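Local structure of RagB/SusD domain protein (Flavobacterium johnsoniae, 5J90) at residues 214-219 against 439-444; 342-347 against 414-419; 374-379 against 421-426. The protein binds chitin as a SusD homolog and probably helps capture the polysaccharide at the outer membrane for uptake and breakdown. All blocks are in the same frame, centred on the assembly; numbering follows the deposited sequence.

Contact 1. Residues 214-219 against 439-444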
loop_
_atom_site.group_PDB
_atom_site.type_symbol
_atom_site.label_atom_id
_atom_site.label_comp_id
_atom_site.label_asym_id
_atom_site.label_seq_id
_atom_site.Cartn_x
_atom_site.Cartn_y
_atom_site.Cartn_z
ATOM N N ILE A 214 8.222 6.173 -7.457
ATOM C CA ILE A 214 7.411 6.502 -6.284
ATOM C C ILE A 214 6.183 7.350 -6.618
ATOM O O ILE A 214 5.536 7.882 -5.715
ATOM C CB ILE A 214 8.260 7.166 -5.169
ATOM C CG1 ILE A 214 8.760 8.554 -5.582
ATOM C CG2 ILE A 214 9.426 6.251 -4.793
ATOM C CD1 ILE A 214 9.366 9.348 -4.430
ATOM N N VAL A 215 5.825 7.443 -7.895
ATOM C CA VAL A 215 4.731 8.346 -8.273
ATOM C C VAL A 215 3.358 7.959 -7.699
ATOM O O VAL A 215 2.508 8.837 -7.504
ATOM C CB VAL A 215 4.668 8.539 -9.810
ATOM C CG1 VAL A 215 4.134 7.296 -10.506
ATOM C CG2 VAL A 215 3.818 9.762 -10.159
ATOM N N LYS A 216 3.124 6.675 -7.432
ATOM C CA LYS A 216 1.840 6.263 -6.849
ATOM C C LYS A 216 1.786 6.487 -5.345
ATOM O O LYS A 216 0.723 6.795 -4.806
ATOM C CB LYS A 216 1.487 4.800 -7.191
ATOM C CG LYS A 216 1.468 4.516 -8.689
ATOM C CD LYS A 216 0.552 3.363 -9.121
ATOM C CE LYS A 216 0.922 2.064 -8.476
ATOM N NZ LYS A 216 0.136 0.939 -9.102
ATOM N N VAL A 217 2.907 6.325 -4.652
ATOM C CA VAL A 217 2.907 6.442 -3.198
ATOM C C VAL A 217 3.145 7.887 -2.735
ATOM O O VAL A 217 2.584 8.326 -1.730
ATOM C CB VAL A 217 3.931 5.455 -2.554
ATOM C CG1 VAL A 217 5.363 5.857 -2.871
ATOM C CG2 VAL A 217 3.725 5.367 -1.046
ATOM N N LYS A 218 3.967 8.634 -3.469
ATOM C CA LYS A 218 4.309 10.011 -3.118
ATOM C C LYS A 218 4.416 10.857 -4.389
ATOM O O LYS A 218 5.520 11.260 -4.776
ATOM C CB LYS A 218 5.664 10.072 -2.399
ATOM C CG LYS A 218 5.672 9.955 -0.874
ATOM C CD LYS A 218 7.077 10.296 -0.342
ATOM C CE LYS A 218 7.255 10.024 1.154
ATOM N NZ LYS A 218 8.663 10.332 1.600
ATOM N N PRO A 219 3.284 11.131 -5.053
ATOM C CA PRO A 219 3.367 11.893 -6.306
ATOM C C PRO A 219 4.009 13.271 -6.161
ATOM O O PRO A 219 4.620 13.727 -7.127
ATOM C CB PRO A 219 1.906 12.022 -6.760
ATOM C CG PRO A 219 1.094 11.726 -5.544
ATOM C CD PRO A 219 1.900 10.737 -4.737
ATOM N N TYR A 439 6.980 -3.155 -14.128
ATOM C CA TYR A 439 5.779 -3.963 -14.283
ATOM C C TYR A 439 4.962 -3.939 -12.997
ATOM O O TYR A 439 3.734 -3.826 -13.024
ATOM C CB TYR A 439 6.108 -5.416 -14.657
ATOM C CG TYR A 439 4.870 -6.279 -14.646
ATOM C CD1 TYR A 439 4.006 -6.309 -15.734
ATOM C CD2 TYR A 439 4.537 -7.036 -13.522
ATOM C CE1 TYR A 439 2.856 -7.083 -15.714
ATOM C CE2 TYR A 439 3.392 -7.810 -13.494
ATOM C CZ TYR A 439 2.555 -7.830 -14.592
ATOM O OH TYR A 439 1.416 -8.611 -14.569
ATOM N N ARG A 440 5.634 -4.069 -11.861
ATOM C CA ARG A 440 4.910 -3.992 -10.595
ATOM C C ARG A 440 4.207 -2.638 -10.459
ATOM O O ARG A 440 3.025 -2.573 -10.098
ATOM C CB ARG A 440 5.853 -4.266 -9.416
ATOM C CG ARG A 440 6.224 -5.745 -9.263
ATOM C CD ARG A 440 7.212 -5.979 -8.120
ATOM N NE ARG A 440 8.551 -5.479 -8.448
ATOM C CZ ARG A 440 9.487 -5.233 -7.536
ATOM N NH1 ARG A 440 9.224 -5.412 -6.246
ATOM N NH2 ARG A 440 10.677 -4.779 -7.908
ATOM N N ARG A 441 4.918 -1.557 -10.752
ATOM C CA ARG A 441 4.323 -0.234 -10.608
ATOM C C ARG A 441 3.167 0.026 -11.572
ATOM O O ARG A 441 2.128 0.523 -11.154
ATOM C CB ARG A 441 5.372 0.857 -10.763
ATOM C CG ARG A 441 4.782 2.263 -10.641
ATOM C CD ARG A 441 5.852 3.320 -10.716
ATOM N NE ARG A 441 6.518 3.353 -12.018
ATOM C CZ ARG A 441 6.120 4.088 -13.055
ATOM N NH1 ARG A 441 5.034 4.850 -12.975
ATOM N NH2 ARG A 441 6.813 4.056 -14.184
ATOM N N THR A 442 3.344 -0.308 -12.849
ATOM C CA THR A 442 2.409 0.131 -13.886
ATOM C C THR A 442 1.453 -0.941 -14.377
ATOM O O THR A 442 0.407 -0.622 -14.941
ATOM C CB THR A 442 3.145 0.671 -15.134
ATOM O OG1 THR A 442 3.828 -0.409 -15.805
ATOM C CG2 THR A 442 4.135 1.764 -14.767
ATOM N N GLY A 443 1.819 -2.206 -14.205
ATOM C CA GLY A 443 1.076 -3.314 -14.781
ATOM C C GLY A 443 1.359 -3.536 -16.262
ATOM O O GLY A 443 0.657 -4.319 -16.902
ATOM N N TYR A 444 2.371 -2.863 -16.806
ATOM C CA TYR A 444 2.673 -2.934 -18.236
ATOM C C TYR A 444 4.109 -3.411 -18.457
ATOM O O TYR A 444 4.958 -3.252 -17.584
ATOM C CB TYR A 444 2.499 -1.553 -18.880
ATOM C CG TYR A 444 1.097 -0.985 -18.787
ATOM C CD1 TYR A 444 -0.009 -1.760 -19.111
ATOM C CD2 TYR A 444 0.889 0.327 -18.382
ATOM C CE1 TYR A 444 -1.305 -1.238 -19.029
ATOM C CE2 TYR A 444 -0.396 0.857 -18.288
ATOM C CZ TYR A 444 -1.482 0.070 -18.618
ATOM O OH TYR A 444 -2.757 0.600 -18.530
#
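K216 and R441 bring the two backbones together, 7.9 Å apart between their CA atoms, where the link between helices 196-213 and 219-231 passes the C-terminal end of helix 432-442. The setting is the largely helical SusD-like fold, and the lysine ties the loop between two helices to the end of a third. Bent at chi3 (-59°), its chain runs out to the last turn of the helix, where NZ donates to the backbone O of R441 over 2.9 Å. The donor sits in the carbonyl plane, with a C=O...N angle of 152°, and CE follows it in to 3.3 Å from the O of R441. NZ also bonds to the backbone O of A505, and its positive charge at a helix C-terminus is probably favourable. Beside this bond, the side chains of V215 and R441 cross at about a right angle. CG1 of V215, held between its backbone N and carbonyl carbon (chi1 73°), comes obliquely to 3.6 Å from NH1 of R441. That guanidinium is anchored by salt bridges to E341 through NH1 and to D438 through NH2. One of its faces is covered by T442 CG2, a methyl 3.4 Å above the plane and over its centre.

Contact 2. Residues 342-347 against 414-419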
loop_
_atom_site.group_PDB
_atom_site.type_symbol
_atom_site.label_atom_id
_atom_site.label_comp_id
_atom_site.label_asym_id
_atom_site.label_seq_id
_atom_site.Cartn_x
_atom_site.Cartn_y
_atom_site.Cartn_z
ATOM N N GLY A 342 6.659 11.329 -17.654
ATOM C CA GLY A 342 6.606 12.586 -16.927
ATOM C C GLY A 342 5.774 13.622 -17.666
ATOM O O GLY A 342 5.009 14.374 -17.046
ATOM N N ALA A 343 5.909 13.661 -18.989
ATOM C CA ALA A 343 5.143 14.615 -19.793
ATOM C C ALA A 343 3.649 14.266 -19.745
ATOM O O ALA A 343 2.799 15.161 -19.656
ATOM C CB ALA A 343 5.652 14.619 -21.221
ATOM N N LEU A 344 3.316 12.979 -19.783
ATOM C CA LEU A 344 1.925 12.561 -19.604
ATOM C C LEU A 344 1.344 13.099 -18.310
ATOM O O LEU A 344 0.153 13.416 -18.230
ATOM C CB LEU A 344 1.827 11.040 -19.544
ATOM C CG LEU A 344 1.694 10.187 -20.791
ATOM C CD1 LEU A 344 1.210 8.802 -20.367
ATOM C CD2 LEU A 344 0.735 10.822 -21.807
ATOM N N ARG A 345 2.186 13.181 -17.285
ATOM C CA ARG A 345 1.777 13.643 -15.967
ATOM C C ARG A 345 1.814 15.165 -15.822
ATOM O O ARG A 345 1.464 15.707 -14.774
ATOM C CB ARG A 345 2.632 12.967 -14.885
ATOM C CG ARG A 345 2.481 11.452 -14.906
ATOM C CD ARG A 345 3.286 10.763 -13.798
ATOM N NE ARG A 345 3.150 9.314 -13.916
ATOM C CZ ARG A 345 2.084 8.630 -13.507
ATOM N NH1 ARG A 345 1.070 9.248 -12.918
ATOM N NH2 ARG A 345 2.026 7.327 -13.691
ATOM N N GLY A 346 2.225 15.860 -16.882
ATOM C CA GLY A 346 2.249 17.316 -16.865
ATOM C C GLY A 346 3.509 17.925 -16.272
ATOM O O GLY A 346 3.553 19.113 -15.960
ATOM N N TRP A 347 4.551 17.111 -16.107
ATOM C CA TRP A 347 5.777 17.580 -15.473
ATOM C C TRP A 347 6.740 18.247 -16.455
ATOM O O TRP A 347 6.637 18.044 -17.666
ATOM C CB TRP A 347 6.493 16.410 -14.795
ATOM C CG TRP A 347 5.703 15.722 -13.725
ATOM C CD1 TRP A 347 4.518 16.123 -13.167
ATOM C CD2 TRP A 347 6.055 14.495 -13.081
ATOM N NE1 TRP A 347 4.120 15.221 -12.204
ATOM C CE2 TRP A 347 5.045 14.212 -12.137
ATOM C CE3 TRP A 347 7.133 13.608 -13.208
ATOM C CZ2 TRP A 347 5.081 13.074 -11.327
ATOM C CZ3 TRP A 347 7.165 12.480 -12.394
ATOM C CH2 TRP A 347 6.143 12.222 -11.479
ATOM N N GLU A 414 -4.053 5.797 -19.811
ATOM C CA GLU A 414 -3.635 4.410 -19.595
ATOM C C GLU A 414 -3.065 3.767 -20.854
ATOM O O GLU A 414 -2.050 3.071 -20.783
ATOM C CB GLU A 414 -4.764 3.554 -19.023
ATOM C CG GLU A 414 -5.087 3.853 -17.557
ATOM C CD GLU A 414 -4.015 3.401 -16.562
ATOM O OE1 GLU A 414 -3.021 2.739 -16.948
ATOM O OE2 GLU A 414 -4.182 3.716 -15.368
ATOM N N VAL A 415 -3.696 3.992 -22.005
ATOM C CA VAL A 415 -3.189 3.415 -23.245
ATOM C C VAL A 415 -1.865 4.077 -23.642
ATOM O O VAL A 415 -0.935 3.385 -24.070
ATOM C CB VAL A 415 -4.235 3.471 -24.385
ATOM C CG1 VAL A 415 -3.568 3.242 -25.745
ATOM C CG2 VAL A 415 -5.321 2.431 -24.140
ATOM N N LYS A 416 -1.768 5.393 -23.464
ATOM C CA LYS A 416 -0.514 6.099 -23.709
ATOM C C LYS A 416 0.608 5.529 -22.841
ATOM O O LYS A 416 1.711 5.269 -23.338
ATOM C CB LYS A 416 -0.685 7.603 -23.474
ATOM C CG LYS A 416 -1.542 8.297 -24.546
ATOM C CD LYS A 416 -1.861 9.736 -24.181
ATOM C CE LYS A 416 -2.557 10.438 -25.350
ATOM N NZ LYS A 416 -2.884 11.857 -25.027
ATOM N N LEU A 417 0.319 5.320 -21.554
ATOM C CA LEU A 417 1.309 4.758 -20.656
ATOM C C LEU A 417 1.660 3.332 -21.066
ATOM O O LEU A 417 2.828 2.959 -21.038
ATOM C CB LEU A 417 0.824 4.802 -19.202
ATOM C CG LEU A 417 1.846 4.307 -18.167
ATOM C CD1 LEU A 417 3.102 5.148 -18.190
ATOM C CD2 LEU A 417 1.228 4.299 -16.762
ATOM N N GLN A 418 0.666 2.533 -21.448
ATOM C CA GLN A 418 0.933 1.176 -21.913
ATOM C C GLN A 418 1.895 1.165 -23.102
ATOM O O GLN A 418 2.787 0.316 -23.176
ATOM C CB GLN A 418 -0.373 0.442 -22.243
ATOM C CG GLN A 418 -0.181 -1.013 -22.631
ATOM C CD GLN A 418 -1.497 -1.726 -22.914
ATOM O OE1 GLN A 418 -2.562 -1.098 -22.955
ATOM N NE2 GLN A 418 -1.431 -3.037 -23.123
ATOM N N LYS A 419 1.722 2.103 -24.032
ATOM C CA LYS A 419 2.622 2.194 -25.178
ATOM C C LYS A 419 4.031 2.531 -24.718
ATOM O O LYS A 419 4.995 1.875 -25.117
ATOM C CB LYS A 419 2.129 3.248 -26.175
ATOM C CG LYS A 419 0.899 2.810 -26.966
ATOM C CD LYS A 419 0.358 3.971 -27.788
ATOM C CE LYS A 419 -0.939 3.591 -28.499
ATOM N NZ LYS A 419 -0.705 2.729 -29.701
#
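L344 lays its two methyl groups over the start of the K416 side chain and the neighbouring backbone of helix 413-428. CD2 meets CD of K416 at 3.7 Å, while CD1 sits 3.8 Å from CB of K416 and equally close to the backbone N of L417, with the CB of L417 just beyond. With CG beside the backbone N (chi1 -87°), the leucine's methyls come to lie against the facing helix, slanting across the K416 chain. K416 offers only its aliphatic part: CB points at L344, but the extended chain then carries NZ away to the backbone O of A409. Replacing L344 with an alanine would probably open a gap beside CB and CD of K416 and leave the L417 backbone N without the methyl now lying against it. The leucine stands in the last turn of helix 332-344, which closes with a Schellman motif. G346 takes a positive phi of 85°, W347 N bonds back to G342 O over 2.9 Å, and G346 N returns to A343 O. In this helical SusD-like fold the motif turns the chain toward helix 219-231, on which the W347 indole packs; one face of the indole takes CB of R345, 3.8 Å above its plane and toward the rim. R345 itself adds a looser touch across the contact, its NH2 coming obliquely to 4.4 Å from CD2 of L417. The guanidinium is placed mainly by other partners: NH2 forms a salt bridge with E341, and NH1 donates to the backbone O of N507.

Contact 3. Residues 374-379 against 421-426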
loop_
_atom_site.group_PDB
_atom_site.type_symbol
_atom_site.label_atom_id
_atom_site.label_comp_id
_atom_site.label_asym_id
_atom_site.label_seq_id
_atom_site.Cartn_x
_atom_site.Cartn_y
_atom_site.Cartn_z
ATOM N N ALA A 374 11.303 4.620 -38.434
ATOM C CA ALA A 374 10.200 5.482 -38.844
ATOM C C ALA A 374 8.922 4.695 -39.142
ATOM O O ALA A 374 7.835 5.072 -38.699
ATOM C CB ALA A 374 10.600 6.336 -40.044
ATOM N N GLY A 375 9.056 3.602 -39.887
ATOM C CA GLY A 375 7.918 2.771 -40.236
ATOM C C GLY A 375 7.336 2.049 -39.035
ATOM O O GLY A 375 6.118 1.900 -38.908
ATOM N N TYR A 376 8.224 1.585 -38.161
ATOM C CA TYR A 376 7.833 0.902 -36.929
ATOM C C TYR A 376 7.040 1.848 -36.023
ATOM O O TYR A 376 5.981 1.487 -35.508
ATOM C CB TYR A 376 9.100 0.411 -36.231
ATOM C CG TYR A 376 8.911 -0.326 -34.922
ATOM C CD1 TYR A 376 8.908 0.363 -33.711
ATOM C CD2 TYR A 376 8.779 -1.707 -34.891
ATOM C CE1 TYR A 376 8.762 -0.308 -32.503
ATOM C CE2 TYR A 376 8.625 -2.391 -33.681
ATOM C CZ TYR A 376 8.619 -1.678 -32.494
ATOM O OH TYR A 376 8.476 -2.343 -31.299
ATOM N N ILE A 377 7.558 3.061 -35.878
ATOM C CA ILE A 377 6.949 4.102 -35.063
ATOM C C ILE A 377 5.577 4.529 -35.592
ATOM O O ILE A 377 4.678 4.858 -34.817
ATOM C CB ILE A 377 7.896 5.310 -34.972
ATOM C CG1 ILE A 377 9.072 4.983 -34.042
ATOM C CG2 ILE A 377 7.162 6.557 -34.514
ATOM C CD1 ILE A 377 10.211 5.971 -34.133
ATOM N N ALA A 378 5.405 4.495 -36.913
ATOM C CA ALA A 378 4.148 4.940 -37.511
ATOM C C ALA A 378 3.086 3.843 -37.628
ATOM O O ALA A 378 1.941 4.124 -37.986
ATOM C CB ALA A 378 4.411 5.570 -38.880
ATOM N N ASP A 379 3.447 2.601 -37.315
ATOM C CA ASP A 379 2.535 1.479 -37.518
ATOM C C ASP A 379 1.416 1.432 -36.478
ATOM O O ASP A 379 1.675 1.289 -35.281
ATOM C CB ASP A 379 3.302 0.156 -37.536
ATOM C CG ASP A 379 2.420 -1.014 -37.918
ATOM O OD1 ASP A 379 1.515 -1.360 -37.134
ATOM O OD2 ASP A 379 2.629 -1.589 -39.011
ATOM N N ILE A 421 5.485 2.185 -21.724
ATOM C CA ILE A 421 6.123 1.132 -20.938
ATOM C C ILE A 421 6.439 -0.097 -21.801
ATOM O O ILE A 421 7.451 -0.761 -21.583
ATOM C CB ILE A 421 5.278 0.745 -19.703
ATOM C CG1 ILE A 421 5.037 1.966 -18.795
ATOM C CG2 ILE A 421 5.955 -0.381 -18.924
ATOM C CD1 ILE A 421 6.296 2.620 -18.272
ATOM N N THR A 422 5.595 -0.401 -22.790
ATOM C CA THR A 422 5.895 -1.519 -23.692
ATOM C C THR A 422 7.215 -1.267 -24.426
ATOM O O THR A 422 8.084 -2.143 -24.481
ATOM C CB THR A 422 4.763 -1.737 -24.720
ATOM O OG1 THR A 422 3.570 -2.132 -24.035
ATOM C CG2 THR A 422 5.138 -2.823 -25.727
ATOM N N GLN A 423 7.376 -0.061 -24.960
ATOM C CA GLN A 423 8.603 0.270 -25.682
ATOM C C GLN A 423 9.807 0.344 -24.744
ATOM O O GLN A 423 10.921 -0.052 -25.100
ATOM C CB GLN A 423 8.411 1.546 -26.498
ATOM C CG GLN A 423 7.518 1.305 -27.716
ATOM C CD GLN A 423 8.086 0.243 -28.651
ATOM O OE1 GLN A 423 9.292 0.199 -28.904
ATOM N NE2 GLN A 423 7.211 -0.619 -29.170
ATOM N N LYS A 424 9.570 0.816 -23.527
ATOM C CA LYS A 424 10.604 0.860 -22.503
ATOM C C LYS A 424 11.069 -0.562 -22.162
ATOM O O LYS A 424 12.276 -0.846 -22.070
ATOM C CB LYS A 424 10.002 1.543 -21.274
ATOM C CG LYS A 424 10.973 1.962 -20.211
ATOM C CD LYS A 424 10.175 2.691 -19.121
ATOM C CE LYS A 424 11.054 3.162 -18.001
ATOM N NZ LYS A 424 10.194 3.496 -16.827
ATOM N N TRP A 425 10.102 -1.454 -22.000
ATOM C CA TRP A 425 10.357 -2.857 -21.704
ATOM C C TRP A 425 11.188 -3.507 -22.823
ATOM O O TRP A 425 12.179 -4.185 -22.549
ATOM C CB TRP A 425 9.008 -3.543 -21.499
ATOM C CG TRP A 425 8.972 -5.018 -21.165
ATOM C CD1 TRP A 425 8.985 -5.583 -19.918
ATOM C CD2 TRP A 425 8.782 -6.101 -22.089
ATOM N NE1 TRP A 425 8.858 -6.946 -20.011
ATOM C CE2 TRP A 425 8.740 -7.295 -21.335
ATOM C CE3 TRP A 425 8.668 -6.180 -23.484
ATOM C CZ2 TRP A 425 8.569 -8.548 -21.922
ATOM C CZ3 TRP A 425 8.510 -7.432 -24.068
ATOM C CH2 TRP A 425 8.463 -8.597 -23.288
ATOM N N ILE A 426 10.816 -3.278 -24.080
ATOM C CA ILE A 426 11.609 -3.847 -25.174
ATOM C C ILE A 426 13.039 -3.298 -25.150
ATOM O O ILE A 426 14.003 -4.056 -25.279
ATOM C CB ILE A 426 10.975 -3.608 -26.570
ATOM C CG1 ILE A 426 9.603 -4.276 -26.663
ATOM C CG2 ILE A 426 11.898 -4.151 -27.677
ATOM C CD1 ILE A 426 8.790 -3.860 -27.901
#
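Y376 reaches from the short helix 373-378 to Q423 and I426 on helix 413-428, and its side chain can be followed outward atom by atom. CB already points at the facing helix, and CG lies anti to the backbone N (chi1 180°), which sends the ring out toward Q423. The ring also meets that of F365, from helix 353-368, their planes well inclined. Farther out, CE1 lies 3.7 Å from OE1 of Q423, and CZ is 3.8 Å from NE2 of Q423. The amide thus meets the edge of the ring, near its plane, with the two planes turned 75° apart. At the tip, OH accepts a hydrogen bond from NE2 of Q423 at 3.0 Å; it is nearly straight (N-H...O 163°), and the oxygen lies close to the amide plane. CD1 of I426 touches the same OH at 3.7 Å, an apolar neighbour beside the polar pair. Q423 comes from the opposite direction, bent at chi2. R282 NH2 donates to its OE1, so both ends of the amide are engaged and its rotation is probably fixed. The result is a buried polar tie between two helices within the mainly alpha-helical body of a SusD-like protein.

In the fold
Contacts 1 and 3 are buried, and contact 2 is only partly so. Contacts 2 and 3 share helix 413-428, which packs along successive turns, first by the aliphatic overlap of contact 2 and then by the side-chain hydrogen bond of contact 3. Contact 1 instead relies on a lysine bonded to a backbone carbonyl, on helix 432-442, the next helix in the chain. It adjoins contact 2 directly: Y444 OH lies 2.7 Å from E414 OE1, a probable hydrogen bond, and V215 packs on W347. There the guanidinium groups of R441 and R345 come close, and E341 forms salt bridges with both. I421, in segment 421-426 but outside contact 3 proper, packs on T442 and Y444.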